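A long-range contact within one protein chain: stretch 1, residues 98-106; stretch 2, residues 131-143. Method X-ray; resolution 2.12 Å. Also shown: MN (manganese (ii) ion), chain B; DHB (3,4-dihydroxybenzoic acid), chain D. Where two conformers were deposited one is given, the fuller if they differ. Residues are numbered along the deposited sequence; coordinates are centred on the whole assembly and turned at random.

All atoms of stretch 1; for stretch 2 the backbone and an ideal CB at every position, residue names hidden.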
# COMPACT_ATOMS: atom_id res chain seq x y z
N THR A 98 7.68 22.78 2.41
CA THR A 98 7.77 22.24 3.75
C THR A 98 9.26 22.17 4.09
O THR A 98 10.09 22.02 3.20
CB THR A 98 7.02 20.85 3.90
OG1 THR A 98 7.18 20.37 5.22
CG2 THR A 98 7.59 19.77 2.98
N ASN A 99 9.60 22.30 5.37
CA ASN A 99 10.98 22.16 5.79
C ASN A 99 11.21 20.90 6.63
O ASN A 99 12.21 20.83 7.37
CB ASN A 99 11.44 23.41 6.57
CG ASN A 99 10.72 23.56 7.92
OD1 ASN A 99 9.70 22.90 8.20
ND2 ASN A 99 11.28 24.41 8.78
N LYS A 100 10.32 19.89 6.55
CA LYS A 100 10.48 18.69 7.37
C LYS A 100 10.32 17.39 6.58
O LYS A 100 9.43 17.29 5.71
CB LYS A 100 9.45 18.67 8.53
CG LYS A 100 9.45 19.90 9.41
CD LYS A 100 8.34 19.85 10.48
CE LYS A 100 8.28 21.16 11.27
NZ LYS A 100 8.02 22.37 10.41
N ILE A 101 11.19 16.42 6.89
CA ILE A 101 11.18 15.06 6.34
C ILE A 101 11.15 14.04 7.50
O ILE A 101 12.05 14.02 8.35
CB ILE A 101 12.45 14.76 5.50
CG1 ILE A 101 12.61 15.74 4.33
CG2 ILE A 101 12.43 13.30 4.99
CD1 ILE A 101 11.35 15.88 3.39
N ARG A 102 10.15 13.16 7.49
CA ARG A 102 10.04 12.15 8.51
C ARG A 102 10.78 10.88 8.05
O ARG A 102 10.61 10.43 6.91
CB ARG A 102 8.54 11.84 8.75
CG ARG A 102 8.19 10.82 9.88
CD ARG A 102 8.57 9.32 9.61
NE ARG A 102 8.12 8.71 8.35
CZ ARG A 102 6.93 8.15 8.17
NH1 ARG A 102 6.63 7.59 6.99
NH2 ARG A 102 6.04 8.15 9.18
N THR A 103 11.59 10.32 8.92
CA THR A 103 12.19 9.01 8.65
C THR A 103 12.22 8.19 9.92
O THR A 103 11.84 8.67 11.00
CB THR A 103 13.59 9.12 7.97
OG1 THR A 103 13.99 7.83 7.50
CG2 THR A 103 14.68 9.64 8.94
N PHE A 104 12.61 6.93 9.79
CA PHE A 104 12.71 5.99 10.91
C PHE A 104 14.17 5.70 11.17
O PHE A 104 14.97 5.71 10.24
CB PHE A 104 11.95 4.69 10.60
CG PHE A 104 10.46 4.89 10.50
CD1 PHE A 104 9.70 5.07 11.65
CD2 PHE A 104 9.83 4.95 9.26
CE1 PHE A 104 8.33 5.30 11.57
CE2 PHE A 104 8.45 5.16 9.18
CZ PHE A 104 7.72 5.34 10.32
N ALA A 105 14.52 5.43 12.42
CA ALA A 105 15.91 5.19 12.77
C ALA A 105 16.14 3.69 12.87
O ALA A 105 16.07 3.11 13.95
CB ALA A 105 16.27 5.88 14.08
N GLY A 106 16.40 3.07 11.73
CA GLY A 106 16.69 1.65 11.69
C GLY A 106 15.45 0.79 11.55
O GLY A 106 14.34 1.29 11.59
N UNK A 131 23.25 16.99 5.15
CA UNK A 131 22.68 17.20 3.81
C UNK A 131 21.43 18.12 3.87
O UNK A 131 21.37 19.16 3.18
CB UNK A 131 22.31 15.85 3.18
N UNK A 132 20.44 17.75 4.68
CA UNK A 132 19.22 18.54 4.79
C UNK A 132 19.45 19.93 5.41
O UNK A 132 18.75 20.89 5.05
CB UNK A 132 18.19 17.77 5.62
N UNK A 133 20.44 20.06 6.31
CA UNK A 133 20.75 21.38 6.87
C UNK A 133 21.16 22.41 5.78
O UNK A 133 20.96 23.61 5.96
CB UNK A 133 21.87 21.24 7.90
N UNK A 134 21.72 21.95 4.67
CA UNK A 134 22.06 22.86 3.57
C UNK A 134 20.80 23.50 3.02
O UNK A 134 20.80 24.68 2.65
CB UNK A 134 22.81 22.12 2.46
N UNK A 135 19.72 22.73 3.01
CA UNK A 135 18.44 23.19 2.47
C UNK A 135 17.56 23.83 3.54
O UNK A 135 16.39 24.06 3.29
CB UNK A 135 17.69 22.02 1.82
N UNK A 136 18.14 24.08 4.71
CA UNK A 136 17.40 24.51 5.90
C UNK A 136 16.18 23.64 6.18
O UNK A 136 15.07 24.15 6.34
CB UNK A 136 16.96 25.97 5.74
N UNK A 137 16.40 22.34 6.23
CA UNK A 137 15.32 21.39 6.46
C UNK A 137 15.68 20.49 7.62
O UNK A 137 16.85 20.22 7.87
CB UNK A 137 15.03 20.56 5.20
N UNK A 138 14.66 20.02 8.33
CA UNK A 138 14.83 19.20 9.52
C UNK A 138 14.49 17.76 9.22
O UNK A 138 13.50 17.48 8.50
CB UNK A 138 13.96 19.72 10.67
N UNK A 139 15.29 16.87 9.82
CA UNK A 139 15.04 15.43 9.78
C UNK A 139 14.34 15.03 11.08
O UNK A 139 14.92 15.12 12.16
CB UNK A 139 16.34 14.65 9.59
N UNK A 140 13.10 14.56 10.97
CA UNK A 140 12.36 14.12 12.14
C UNK A 140 12.34 12.61 12.23
O UNK A 140 11.80 11.93 11.33
CB UNK A 140 10.93 14.67 12.11
N UNK A 141 12.90 12.07 13.31
CA UNK A 141 12.79 10.64 13.55
C UNK A 141 11.48 10.40 14.25
O UNK A 141 11.13 11.12 15.20
CB UNK A 141 13.97 10.10 14.37
N UNK A 142 10.76 9.40 13.79
CA UNK A 142 9.48 9.05 14.40
C UNK A 142 9.73 8.03 15.55
O UNK A 142 10.52 7.12 15.39
CB UNK A 142 8.52 8.48 13.35
N UNK A 143 9.09 8.21 16.70
CA UNK A 143 9.19 7.24 17.79
C UNK A 143 8.35 5.99 17.40
O UNK A 143 7.13 6.07 17.20
CB UNK A 143 8.71 7.85 19.11
MN MN B . 3.16 7.27 13.15
C1 DHB D . 3.83 4.05 9.58
C2 DHB D . 3.68 4.88 10.68
C3 DHB D . 3.20 4.38 11.89
O3 DHB D . 3.03 5.14 13.02
C4 DHB D . 2.89 2.95 11.98
O4 DHB D . 2.44 2.50 13.17
C5 DHB D . 3.08 2.12 10.88
C6 DHB D . 3.55 2.68 9.68
C DHB D . 4.34 4.63 8.27
O1 DHB D . 4.55 3.96 7.26
O2 DHB D . 4.55 5.94 8.18

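Position 131 lies in a helix, out of reach of stretch 1. Its ideal CB has nothing of that stretch nearby, so almost any helix-compatible residue would suit. It is Leu131.

Position 132 is also helical, but its CA-to-CB bond points toward stretch 1. The gap to Ile101 is too wide for a short side chain to cross. A long apolar one, aliphatic or aromatic, would suit. Phe132 fills the role: CE1 of Phe132 lies 3.9 Å from CG1 of Ile101.

Positions 133, 134 and 135 are out of reach, and stretch 1 sets no preference. They are Ala133, Gln134 and His135.

Position 136 has positive phi and psi (48°/53°), a conformation that favours Gly, Asn or Asp. The residue is Asn136. Its side chain leads away, while its backbone O accepts a hydrogen bond from water 1, which in turn accepts one from ND2 of Asn99.

Position 137 precedes the strand. Its ideal CB is 3.6 Å from O of Asn99 and 5.5 Å from CG1 of Ile101, so a flexible apolar chain is reasonable. It is Met137, deposited as selenomethionine.

From 138 to 142 the backbone forms a strand parallel to 100-103. The N of 138 donates to O of Asn99 (2.8 Å), and N of Ile101 donates to O of 138 (3.0 Å). These bonds are made by the backbone and do not select a side chain.

Position 138 shares a sheet face with Lys100 and Arg102. The amide of Asn99 and the aliphatic part of Lys100 are near, so a polar or aromatic residue could fit. Tyr138 brings the edge of its ring to Asn99, with CE2 3.6 Å from ND2 of Asn99.

Position 139 is on the other face, with Ile101 and Thr103. Its ideal CB is 5.3 Å from CG2 of Thr103, which suits a modest apolar residue such as Val, Ile or Ala. Val139 places CG1 3.8 Å from CG2 of Thr103.

Position 140 returns to the face of Lys100 and Arg102. The aliphatic part of Lys100 offers packing for Leu, Ile or Met. Leu140 has CD1 3.9 Å from CB of Lys100.

Position 141 faces the side of Thr103, with CB of Ala105 4.8 Å from its ideal CB. A branched apolar residue would suit. Leu141 reaches both: CD2 is 3.7 Å from CG2 of Thr103, and CD1 is 4.1 Å from CB of Ala105.

Position 142 gives the strongest clue. Its CB points toward stretch 1, beside Arg102 and Phe104, and the manganese ion lies beyond. An acid is expected. MN is 5.5 Å from the ideal CB, too far for the carboxylate of Asp to bind it, so Glu is favoured. Glu142 serves both charges: OE1 accepts a salt-bridged hydrogen bond from NH2 of Arg102 (2.7 Å), and OE2 binds MN at 2.1 Å. O3 of DHB also binds MN.

Position 143 points away, and stretch 1 imposes nothing. It is Thr143.

Stretch 2 131-143: LFAQHNMYVLLET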
# COMPACT_ATOMS: atom_id res chain seq x y z
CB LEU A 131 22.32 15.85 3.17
CG LEU A 131 21.94 15.83 1.69
CD1 LEU A 131 22.19 14.46 1.09
CD2 LEU A 131 20.46 16.19 1.51
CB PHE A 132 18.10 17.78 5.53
CG PHE A 132 17.46 16.71 4.68
CD1 PHE A 132 16.72 17.06 3.55
CD2 PHE A 132 17.67 15.36 4.97
CE1 PHE A 132 16.13 16.06 2.76
CE2 PHE A 132 17.09 14.33 4.18
CZ PHE A 132 16.32 14.68 3.08
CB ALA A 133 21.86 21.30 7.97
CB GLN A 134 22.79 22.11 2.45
CG GLN A 134 24.16 21.62 2.86
CD GLN A 134 24.81 20.86 1.75
OE1 GLN A 134 24.17 20.02 1.10
NE2 GLN A 134 26.07 21.13 1.51
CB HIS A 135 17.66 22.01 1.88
CG HIS A 135 18.39 21.30 0.80
ND1 HIS A 135 18.43 21.76 -0.50
CD2 HIS A 135 19.16 20.18 0.83
CE1 HIS A 135 19.18 20.95 -1.23
NE2 HIS A 135 19.63 19.98 -0.45
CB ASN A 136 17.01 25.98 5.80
CG ASN A 136 18.21 26.87 5.67
OD1 ASN A 136 18.39 27.54 4.68
ND2 ASN A 136 19.07 26.84 6.67
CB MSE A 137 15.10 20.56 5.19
CG MSE A 137 14.54 21.36 4.01
SE MSE A 137 14.61 20.28 2.40
CE MSE A 137 14.21 21.65 1.00
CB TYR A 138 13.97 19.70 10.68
CG TYR A 138 14.34 21.10 11.11
CD1 TYR A 138 15.40 21.31 12.01
CD2 TYR A 138 13.71 22.21 10.55
CE1 TYR A 138 15.80 22.61 12.38
CE2 TYR A 138 14.09 23.52 10.92
CZ TYR A 138 15.12 23.69 11.85
OH TYR A 138 15.51 24.95 12.21
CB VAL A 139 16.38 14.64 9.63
CG1 VAL A 139 16.14 13.12 9.68
CG2 VAL A 139 17.07 15.06 8.37
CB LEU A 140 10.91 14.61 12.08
CG LEU A 140 10.68 16.06 12.55
CD1 LEU A 140 11.36 17.07 11.56
CD2 LEU A 140 9.20 16.33 12.69
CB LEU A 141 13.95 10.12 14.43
CG LEU A 141 15.37 10.40 13.90
CD1 LEU A 141 16.42 9.89 14.93
CD2 LEU A 141 15.60 9.80 12.52
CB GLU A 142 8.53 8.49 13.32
CG GLU A 142 7.15 8.18 13.86
CD GLU A 142 6.13 8.13 12.76
OE1 GLU A 142 6.22 8.91 11.79
OE2 GLU A 142 5.22 7.30 12.89
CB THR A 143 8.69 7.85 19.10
OG1 THR A 143 7.40 8.40 18.88
CG2 THR A 143 9.64 9.02 19.62
O HOH W 1 13.63 25.77 8.07
O HOH W 2 12.25 5.30 14.22
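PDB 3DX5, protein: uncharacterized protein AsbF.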